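Local coordinates for secreted effector protein SopD (Salmonella typhimurium, PDB 5CPC) that acts as a type III secreted effector in host cells, contributing to replication in macrophages and, cooperatively with SopB, to membrane fission and macropinosome formation during invasion, at residues A185-M190 against R312-T317; P199-Q204 against L297-S302; K30-G35 against T159-L164. All coordinates share one frame; numbering follows the deposited sequence.

From the modelled N terminus, contact 3 comes first: residues 30-35 meet the bend at 159-164, closing a loop that holds helices 49-60 and 76-90 and the three-stranded antiparallel sheet. That loop has closed before contact 1 opens on helix 180-190, which waits for the extreme C terminus, 312-317. Within this second loop lies contact 2, joining the chain around strand 201-202 to the turn after helix 285-298. Contacts 1 and 2 thus nest without touching, their centres 16 Å apart, whereas the centres of contacts 2 and 3 are 40 Å apart. All three follow one principle: irregular segments are fastened to parts of the fold distant in sequence.

Contact 1. Residues A185-M190 against R312-T317; sequences AVYEMM and RNILLT
Tyr187, Val186 and Met190 of helix 180-190 receive Leu315 and Leu316 of the irregular C-terminal tail in a buried, largely apolar contact about 10 Å, centre to centre, from the centre of the folded chain. It exemplifies how one aromatic residue can hold a neighbour by both its ring and its hydroxyl. Leu315 CD1 stands over the centre of the Tyr187 ring, 3.6 Å from the centroid and only 2° off the normal, a textbook CH-pi contact. The same leucine donates its backbone N-H to the phenol oxygen: Leu315 N lies 2.7 Å from Tyr187 OH, with an angle of 154° at the hydrogen. Leu315 therefore meets the ring over its face and at its polar end together, so the two contacts jointly hold it against the tyrosine. Its other methyl, CD2, touches Met190 CE at 3.8 Å.

Leu316 approaches the ring differently. Its CD2 lies at the ring's edge, near the plane, 3.7 Å from Tyr187 CE1. That methyl also meets Val186 tip to tip, with Leu316 CD2 3.7 Å from Val186 CG1. Val186 CG1, anti to the backbone N (chi1 177°), packs at the same time on Leu315 CB at 3.9 Å, so the valine spans both leucines.

Neighbouring groups secure the backbone of the tail: the carbonyl oxygen of Leu315 is bonded to His255 NE2 and that of Asn313 to Arg191 NH1. Val186 also touches Leu146 of helix 141-160, and Leu316 reaches Leu254 of helix 248-256. Together these features describe a C-terminal tail docked as an irregular segment on the helical core, its last two leucines serving as the apolar anchors.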
loop_
_atom_site.group_PDB
_atom_site.type_symbol
_atom_site.label_atom_id
_atom_site.label_comp_id
_atom_site.label_asym_id
_atom_site.label_seq_id
_atom_site.Cartn_x
_atom_site.Cartn_y
_atom_site.Cartn_z
ATOM N N ALA A 185 0.681 -9.973 1.690
ATOM C CA ALA A 185 1.237 -9.198 2.806
ATOM C C ALA A 185 0.186 -8.318 3.501
ATOM O O ALA A 185 0.144 -8.269 4.697
ATOM C CB ALA A 185 2.338 -8.342 2.361
ATOM N N VAL A 186 -0.623 -7.604 2.744
ATOM C CA VAL A 186 -1.686 -6.835 3.353
ATOM C C VAL A 186 -2.625 -7.719 4.247
ATOM O O VAL A 186 -2.826 -7.387 5.395
ATOM C CB VAL A 186 -2.433 -6.033 2.309
ATOM C CG1 VAL A 186 -3.597 -5.289 2.930
ATOM C CG2 VAL A 186 -1.421 -5.071 1.591
ATOM N N TYR A 187 -3.165 -8.834 3.726
ATOM C CA TYR A 187 -4.019 -9.774 4.540
ATOM C C TYR A 187 -3.292 -10.373 5.757
ATOM O O TYR A 187 -3.836 -10.468 6.870
ATOM C CB TYR A 187 -4.721 -10.829 3.639
ATOM C CG TYR A 187 -5.986 -10.268 2.975
ATOM C CD1 TYR A 187 -5.901 -9.399 1.895
ATOM C CD2 TYR A 187 -7.254 -10.521 3.521
ATOM C CE1 TYR A 187 -7.027 -8.820 1.331
ATOM C CE2 TYR A 187 -8.428 -9.980 2.917
ATOM C CZ TYR A 187 -8.293 -9.119 1.847
ATOM O OH TYR A 187 -9.411 -8.555 1.272
ATOM N N GLU A 188 -2.015 -10.697 5.594
ATOM C CA GLU A 188 -1.265 -11.338 6.685
ATOM C C GLU A 188 -1.115 -10.398 7.895
ATOM O O GLU A 188 -1.155 -10.796 9.080
ATOM C CB GLU A 188 0.150 -11.701 6.149
ATOM C CG GLU A 188 0.660 -13.083 6.584
ATOM C CD GLU A 188 1.843 -13.587 5.704
ATOM O OE1 GLU A 188 3.000 -13.338 6.100
ATOM O OE2 GLU A 188 1.611 -14.206 4.626
ATOM N N MET A 189 -0.845 -9.135 7.594
ATOM C CA MET A 189 -0.772 -8.169 8.673
ATOM C C MET A 189 -2.197 -7.839 9.252
ATOM O O MET A 189 -2.330 -7.767 10.426
ATOM C CB MET A 189 -0.165 -6.879 8.148
ATOM C CG MET A 189 0.103 -5.888 9.294
ATOM S SD MET A 189 0.910 -4.320 8.846
ATOM C CE MET A 189 -0.607 -3.542 8.255
ATOM N N MET A 190 -3.209 -7.538 8.398
ATOM C CA MET A 190 -4.495 -6.991 8.956
ATOM C C MET A 190 -5.555 -7.986 9.290
ATOM O O MET A 190 -6.317 -7.746 10.205
ATOM C CB MET A 190 -5.118 -6.120 7.942
ATOM C CG MET A 190 -4.083 -5.249 7.512
ATOM S SD MET A 190 -4.183 -3.688 8.227
ATOM C CE MET A 190 -4.860 -3.281 6.606
ATOM N N ARG A 312 -17.193 -4.627 -1.758
ATOM C CA ARG A 312 -15.928 -3.911 -1.743
ATOM C C ARG A 312 -15.430 -3.785 -0.323
ATOM O O ARG A 312 -14.853 -2.755 0.035
ATOM C CB ARG A 312 -16.095 -2.515 -2.310
ATOM C CG ARG A 312 -16.539 -2.515 -3.748
ATOM C CD ARG A 312 -17.293 -1.250 -4.079
ATOM N NE ARG A 312 -18.657 -1.388 -3.631
ATOM C CZ ARG A 312 -19.593 -0.445 -3.753
ATOM N NH1 ARG A 312 -19.298 0.736 -4.290
ATOM N NH2 ARG A 312 -20.819 -0.671 -3.305
ATOM N N ASN A 313 -15.714 -4.805 0.501
ATOM C CA ASN A 313 -15.140 -4.855 1.838
ATOM C C ASN A 313 -13.829 -5.689 1.894
ATOM O O ASN A 313 -13.369 -6.071 2.970
ATOM C CB ASN A 313 -16.170 -5.330 2.862
ATOM C CG ASN A 313 -17.167 -4.214 3.264
ATOM O OD1 ASN A 313 -16.775 -3.090 3.564
ATOM N ND2 ASN A 313 -18.464 -4.541 3.254
ATOM N N ILE A 314 -13.221 -5.943 0.731
ATOM C CA ILE A 314 -11.862 -6.542 0.671
ATOM C C ILE A 314 -10.876 -5.490 1.082
ATOM O O ILE A 314 -11.212 -4.349 0.945
ATOM C CB ILE A 314 -11.474 -7.018 -0.746
ATOM C CG1 ILE A 314 -11.307 -5.831 -1.724
ATOM C CG2 ILE A 314 -12.442 -8.101 -1.235
ATOM C CD1 ILE A 314 -12.524 -5.457 -2.523
ATOM N N LEU A 315 -9.674 -5.847 1.567
ATOM C CA LEU A 315 -8.646 -4.816 1.877
ATOM C C LEU A 315 -8.066 -4.205 0.601
ATOM O O LEU A 315 -7.802 -2.982 0.515
ATOM C CB LEU A 315 -7.525 -5.359 2.775
ATOM C CG LEU A 315 -7.971 -5.878 4.125
ATOM C CD1 LEU A 315 -7.014 -6.891 4.650
ATOM C CD2 LEU A 315 -8.095 -4.727 5.104
ATOM N N LEU A 316 -7.911 -5.046 -0.407
ATOM C CA LEU A 316 -7.477 -4.611 -1.732
ATOM C C LEU A 316 -7.731 -5.782 -2.642
ATOM O O LEU A 316 -7.698 -6.936 -2.216
ATOM C CB LEU A 316 -5.966 -4.277 -1.746
ATOM C CG LEU A 316 -4.969 -5.436 -1.651
ATOM C CD1 LEU A 316 -3.530 -4.933 -1.744
ATOM C CD2 LEU A 316 -5.108 -6.130 -0.340
ATOM N N THR A 317 -8.011 -5.488 -3.903
ATOM C CA THR A 317 -8.020 -6.545 -4.889
ATOM C C THR A 317 -7.316 -6.163 -6.207
ATOM O O THR A 317 -7.054 -4.981 -6.486
ATOM C CB THR A 317 -9.440 -6.979 -5.242
ATOM O OG1 THR A 317 -9.338 -8.170 -6.023
ATOM C CG2 THR A 317 -10.148 -5.874 -6.065
ATOM O OXT THR A 317 -7.088 -7.049 -7.033
#

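Contact 2. Residues P199-Q204 against L297-S302; sequences PLVEWQ and LTHERS
His299 NE2 accepts the backbone N-H of Gln204, with Gln204 N 3.0 Å away and an angle of 161° at the hydrogen, the donor being tilted 20° from the imidazole plane. The bond ties the turn following helix 285-298 to the chain just after the short strand 201-202, which pairs in parallel with strand 305-306 further down the chain. His299 ND1 is hydrogen-bonded to the carbonyl oxygen of Leu295 in that helix, so the ring bridges helix 285-298 and the loop after the strand with both nitrogens; this is consistent with a neutral ring protonated at ND1.

Trp203 CA approaches the edge of the imidazole. The six-membered ring of Trp203 lies nearly parallel to that of His299 but is slid so far that the two barely overlap, their centroids 5.5 Å apart. At the other end Val201 fits its branched tip to the turn: CG1 is anti to the backbone N (chi1 178°) and meets His299 CB, while CG2 also touches the aliphatic start of Glu300. A water joins the segments a second time, donating to Gln204 O at 2.8 Å and to Thr298 OG1 at 2.9 Å.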
loop_
_atom_site.group_PDB
_atom_site.type_symbol
_atom_site.label_atom_id
_atom_site.label_comp_id
_atom_site.label_asym_id
_atom_site.label_seq_id
_atom_site.Cartn_x
_atom_site.Cartn_y
_atom_site.Cartn_z
ATOM N N PRO A 199 -14.533 -15.756 0.428
ATOM C CA PRO A 199 -15.782 -15.395 -0.229
ATOM C C PRO A 199 -16.691 -14.571 0.699
ATOM O O PRO A 199 -16.815 -14.885 1.906
ATOM C CB PRO A 199 -16.436 -16.757 -0.529
ATOM C CG PRO A 199 -15.817 -17.720 0.411
ATOM C CD PRO A 199 -14.406 -17.212 0.631
ATOM N N LEU A 200 -17.325 -13.554 0.122
ATOM C CA LEU A 200 -18.143 -12.609 0.895
ATOM C C LEU A 200 -19.238 -13.296 1.695
ATOM O O LEU A 200 -19.803 -14.292 1.267
ATOM C CB LEU A 200 -18.755 -11.529 0.008
ATOM C CG LEU A 200 -19.648 -11.991 -1.144
ATOM C CD1 LEU A 200 -21.058 -12.158 -0.680
ATOM C CD2 LEU A 200 -19.632 -10.967 -2.234
ATOM N N VAL A 201 -19.500 -12.772 2.880
ATOM C CA VAL A 201 -20.635 -13.190 3.652
ATOM C C VAL A 201 -21.768 -12.198 3.422
ATOM O O VAL A 201 -21.541 -10.983 3.450
ATOM C CB VAL A 201 -20.311 -13.259 5.144
ATOM C CG1 VAL A 201 -21.595 -13.662 5.936
ATOM C CG2 VAL A 201 -19.146 -14.264 5.362
ATOM N N GLU A 202 -22.974 -12.737 3.210
ATOM C CA GLU A 202 -24.212 -11.939 2.994
ATOM C C GLU A 202 -24.643 -11.065 4.215
ATOM O O GLU A 202 -24.822 -11.553 5.351
ATOM C CB GLU A 202 -25.359 -12.853 2.461
ATOM C CG GLU A 202 -26.409 -12.198 1.574
ATOM C CD GLU A 202 -25.890 -11.651 0.202
ATOM O OE1 GLU A 202 -26.442 -10.622 -0.236
ATOM O OE2 GLU A 202 -24.995 -12.218 -0.474
ATOM N N TRP A 203 -24.712 -9.754 3.954
ATOM C CA TRP A 203 -25.110 -8.717 4.910
ATOM C C TRP A 203 -26.426 -9.013 5.627
ATOM O O TRP A 203 -27.436 -9.183 4.962
ATOM C CB TRP A 203 -25.351 -7.453 4.093
ATOM C CG TRP A 203 -25.938 -6.237 4.909
ATOM C CD1 TRP A 203 -27.009 -5.463 4.548
ATOM C CD2 TRP A 203 -25.451 -5.697 6.155
ATOM N NE1 TRP A 203 -27.206 -4.469 5.478
ATOM C CE2 TRP A 203 -26.259 -4.581 6.465
ATOM C CE3 TRP A 203 -24.401 -6.040 7.025
ATOM C CZ2 TRP A 203 -26.072 -3.816 7.627
ATOM C CZ3 TRP A 203 -24.210 -5.294 8.175
ATOM C CH2 TRP A 203 -25.039 -4.176 8.464
ATOM N N GLN A 204 -26.440 -9.041 6.960
ATOM C CA GLN A 204 -27.729 -9.133 7.683
ATOM C C GLN A 204 -27.722 -8.032 8.696
ATOM O O GLN A 204 -26.904 -8.020 9.627
ATOM C CB GLN A 204 -27.904 -10.458 8.400
ATOM C CG GLN A 204 -28.055 -11.602 7.395
ATOM C CD GLN A 204 -28.648 -12.830 7.987
ATOM O OE1 GLN A 204 -28.941 -12.883 9.179
ATOM N NE2 GLN A 204 -28.851 -13.846 7.148
ATOM N N LEU A 297 -19.136 -11.251 14.544
ATOM C CA LEU A 297 -19.697 -12.485 15.109
ATOM C C LEU A 297 -20.928 -12.935 14.340
ATOM O O LEU A 297 -21.250 -14.125 14.338
ATOM C CB LEU A 297 -20.067 -12.309 16.590
ATOM C CG LEU A 297 -18.855 -12.302 17.539
ATOM C CD1 LEU A 297 -19.310 -12.268 19.001
ATOM C CD2 LEU A 297 -17.869 -13.478 17.305
ATOM N N THR A 298 -21.581 -11.994 13.660
ATOM C CA THR A 298 -22.797 -12.283 12.895
ATOM C C THR A 298 -22.600 -12.347 11.402
ATOM O O THR A 298 -23.577 -12.509 10.631
ATOM C CB THR A 298 -23.935 -11.233 13.214
ATOM O OG1 THR A 298 -23.424 -9.874 13.136
ATOM C CG2 THR A 298 -24.428 -11.488 14.647
ATOM N N HIS A 299 -21.347 -12.227 10.981
ATOM C CA HIS A 299 -20.987 -12.492 9.631
ATOM C C HIS A 299 -19.804 -13.489 9.507
ATOM O O HIS A 299 -18.806 -13.243 8.756
ATOM C CB HIS A 299 -20.679 -11.164 8.926
ATOM C CG HIS A 299 -21.890 -10.331 8.710
ATOM N ND1 HIS A 299 -22.412 -9.516 9.687
ATOM C CD2 HIS A 299 -22.692 -10.195 7.632
ATOM C CE1 HIS A 299 -23.505 -8.934 9.229
ATOM N NE2 HIS A 299 -23.683 -9.310 7.978
ATOM N N GLU A 300 -19.941 -14.615 10.227
ATOM C CA GLU A 300 -19.095 -15.782 10.054
ATOM C C GLU A 300 -17.673 -15.385 10.323
ATOM O O GLU A 300 -16.796 -15.784 9.615
ATOM C CB GLU A 300 -19.334 -16.431 8.673
ATOM C CG GLU A 300 -20.834 -16.900 8.581
ATOM C CD GLU A 300 -21.212 -17.732 7.343
ATOM O OE1 GLU A 300 -20.418 -17.937 6.419
ATOM O OE2 GLU A 300 -22.348 -18.195 7.275
ATOM N N ARG A 301 -17.475 -14.569 11.359
ATOM C CA ARG A 301 -16.147 -14.106 11.787
ATOM C C ARG A 301 -15.363 -13.467 10.644
ATOM O O ARG A 301 -14.183 -13.802 10.387
ATOM C CB ARG A 301 -15.344 -15.261 12.400
ATOM C CG ARG A 301 -16.009 -15.945 13.541
ATOM C CD ARG A 301 -15.068 -16.880 14.391
ATOM N NE ARG A 301 -15.772 -17.113 15.642
ATOM C CZ ARG A 301 -15.503 -16.508 16.802
ATOM N NH1 ARG A 301 -14.476 -15.682 16.922
ATOM N NH2 ARG A 301 -16.258 -16.765 17.872
ATOM N N SER A 302 -16.035 -12.570 9.932
ATOM C CA SER A 302 -15.424 -11.750 8.891
ATOM C C SER A 302 -16.153 -10.362 8.833
ATOM O O SER A 302 -17.345 -10.269 9.216
ATOM C CB SER A 302 -15.644 -12.446 7.591
ATOM O OG SER A 302 -15.083 -11.661 6.564
HETATM O O HOH W 1 -25.852 -8.769 12.123
#

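Contact 3. Residues K30-G35 against T159-L164; sequences KAIHMG and TWHPEL
Ile32 and Met34 supply the apolar part of this surface contact, meeting the bend where helix 141-160 ends and helix 163-167 follows. Ile32 CD1 presses on Trp160 CB at 3.6 Å. In Met34 the sulfur is anti to CA (chi2 -174°) and comes to the in-plane edge of the Trp160 indole, 5.3 Å from the centroid of the six-membered ring, as a Met-aromatic contact. Beyond the sulfur, Met34 CE rests on Pro162 CG at 3.7 Å.

The polar part runs through one water, which accepts the N-H of His33 and donates to Trp160 O and to Glu163 OE2, each of these two oxygens 2.8 Å away. The other carboxylate oxygen, Glu163 OE1, accepts a hydrogen bond from within its own segment, from His161 ND1 at 2.9 Å; the donor is on the syn side but 32° out of the carboxylate plane. This His-carboxylate bond steadies the imidazole, whose edge, at His161 CE1, faces Ala31 O at 3.4 Å.

Around the contact, Leu53 of helix 49-60 touches both Ile32 and Trp160, and Trp160 NE1 bonds Tyr82 of helix 76-90. The segment before helix 37-40 is thereby laid across the junction of helices 141-160 and 163-167.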
loop_
_atom_site.group_PDB
_atom_site.type_symbol
_atom_site.label_atom_id
_atom_site.label_comp_id
_atom_site.label_asym_id
_atom_site.label_seq_id
_atom_site.Cartn_x
_atom_site.Cartn_y
_atom_site.Cartn_z
ATOM N N LYS A 30 8.057 -11.998 -16.201
ATOM C CA LYS A 30 7.084 -11.300 -17.119
ATOM C C LYS A 30 7.787 -10.327 -18.107
ATOM O O LYS A 30 8.536 -9.431 -17.680
ATOM C CB LYS A 30 6.058 -10.532 -16.299
ATOM C CG LYS A 30 4.613 -10.897 -16.586
ATOM C CD LYS A 30 4.037 -10.040 -17.706
ATOM C CE LYS A 30 2.547 -9.722 -17.462
ATOM N NZ LYS A 30 1.580 -10.881 -17.555
ATOM N N ALA A 31 7.489 -10.485 -19.405
ATOM C CA ALA A 31 8.107 -9.716 -20.502
ATOM C C ALA A 31 8.237 -8.186 -20.331
ATOM O O ALA A 31 7.242 -7.458 -20.201
ATOM C CB ALA A 31 7.417 -10.050 -21.858
ATOM N N ILE A 32 9.478 -7.700 -20.368
ATOM C CA ILE A 32 9.703 -6.285 -20.384
ATOM C C ILE A 32 9.791 -5.832 -21.846
ATOM O O ILE A 32 10.397 -6.499 -22.675
ATOM C CB ILE A 32 10.959 -5.964 -19.667
ATOM C CG1 ILE A 32 10.749 -6.274 -18.169
ATOM C CG2 ILE A 32 11.377 -4.515 -20.004
ATOM C CD1 ILE A 32 11.970 -6.023 -17.313
ATOM N N HIS A 33 9.188 -4.692 -22.151
ATOM C CA HIS A 33 9.058 -4.231 -23.518
ATOM C C HIS A 33 9.660 -2.859 -23.741
ATOM O O HIS A 33 9.803 -2.437 -24.883
ATOM C CB HIS A 33 7.558 -4.122 -23.894
ATOM C CG HIS A 33 6.760 -5.384 -23.710
ATOM N ND1 HIS A 33 6.972 -6.523 -24.464
ATOM C CD2 HIS A 33 5.706 -5.661 -22.891
ATOM C CE1 HIS A 33 6.095 -7.454 -24.103
ATOM N NE2 HIS A 33 5.318 -6.957 -23.151
ATOM N N MET A 34 9.962 -2.132 -22.661
ATOM C CA MET A 34 10.380 -0.751 -22.817
ATOM C C MET A 34 11.690 -0.647 -23.623
ATOM O O MET A 34 12.490 -1.593 -23.686
ATOM C CB MET A 34 10.588 -0.159 -21.467
ATOM C CG MET A 34 11.767 -0.842 -20.792
ATOM S SD MET A 34 11.958 -0.303 -19.101
ATOM C CE MET A 34 11.802 1.446 -19.299
ATOM N N GLY A 35 11.929 0.498 -24.232
ATOM C CA GLY A 35 13.175 0.667 -25.045
ATOM C C GLY A 35 13.381 -0.350 -26.200
ATOM O O GLY A 35 14.530 -0.648 -26.546
ATOM N N THR A 159 9.213 1.086 -13.214
ATOM C CA THR A 159 10.590 1.026 -13.702
ATOM C C THR A 159 10.659 0.097 -14.910
ATOM O O THR A 159 11.217 0.440 -15.956
ATOM C CB THR A 159 11.534 0.531 -12.566
ATOM O OG1 THR A 159 11.651 1.567 -11.582
ATOM C CG2 THR A 159 12.933 0.155 -13.069
ATOM N N TRP A 160 10.131 -1.102 -14.756
ATOM C CA TRP A 160 10.173 -2.057 -15.824
ATOM C C TRP A 160 8.916 -2.043 -16.705
ATOM O O TRP A 160 8.946 -2.665 -17.787
ATOM C CB TRP A 160 10.461 -3.477 -15.305
ATOM C CG TRP A 160 11.737 -3.566 -14.541
ATOM C CD1 TRP A 160 11.929 -4.178 -13.321
ATOM C CD2 TRP A 160 13.012 -3.001 -14.915
ATOM N NE1 TRP A 160 13.241 -4.037 -12.924
ATOM C CE2 TRP A 160 13.931 -3.317 -13.863
ATOM C CE3 TRP A 160 13.474 -2.269 -16.032
ATOM C CZ2 TRP A 160 15.290 -2.942 -13.909
ATOM C CZ3 TRP A 160 14.828 -1.876 -16.081
ATOM C CH2 TRP A 160 15.721 -2.209 -15.013
ATOM N N HIS A 161 7.835 -1.360 -16.282
ATOM C CA HIS A 161 6.588 -1.372 -17.085
ATOM C C HIS A 161 5.927 -0.049 -17.156
ATOM O O HIS A 161 4.783 0.066 -16.704
ATOM C CB HIS A 161 5.571 -2.366 -16.536
ATOM C CG HIS A 161 6.099 -3.743 -16.520
ATOM N ND1 HIS A 161 6.216 -4.491 -17.671
ATOM C CD2 HIS A 161 6.656 -4.474 -15.525
ATOM C CE1 HIS A 161 6.783 -5.651 -17.374
ATOM N NE2 HIS A 161 7.043 -5.672 -16.076
ATOM N N PRO A 162 6.638 0.940 -17.708
ATOM C CA PRO A 162 6.189 2.290 -17.842
ATOM C C PRO A 162 4.926 2.377 -18.743
ATOM O O PRO A 162 4.182 3.359 -18.660
ATOM C CB PRO A 162 7.396 2.976 -18.508
ATOM C CG PRO A 162 8.110 1.877 -19.276
ATOM C CD PRO A 162 7.969 0.724 -18.331
ATOM N N GLU A 163 4.701 1.352 -19.584
ATOM C CA GLU A 163 3.529 1.298 -20.455
ATOM C C GLU A 163 2.310 1.340 -19.544
ATOM O O GLU A 163 1.312 1.980 -19.897
ATOM C CB GLU A 163 3.540 0.041 -21.359
ATOM C CG GLU A 163 3.482 -1.389 -20.665
ATOM C CD GLU A 163 4.892 -1.938 -20.214
ATOM O OE1 GLU A 163 4.989 -3.161 -19.883
ATOM O OE2 GLU A 163 5.908 -1.173 -20.189
ATOM N N LEU A 164 2.413 0.701 -18.359
ATOM C CA LEU A 164 1.264 0.594 -17.435
ATOM C C LEU A 164 0.647 1.931 -17.146
ATOM O O LEU A 164 -0.541 2.047 -17.279
ATOM C CB LEU A 164 1.585 -0.094 -16.091
ATOM C CG LEU A 164 1.700 -1.611 -16.135
ATOM C CD1 LEU A 164 2.061 -2.159 -14.761
ATOM C CD2 LEU A 164 0.423 -2.292 -16.704
HETATM O O HOH W 2 8.227 -2.747 -20.477
#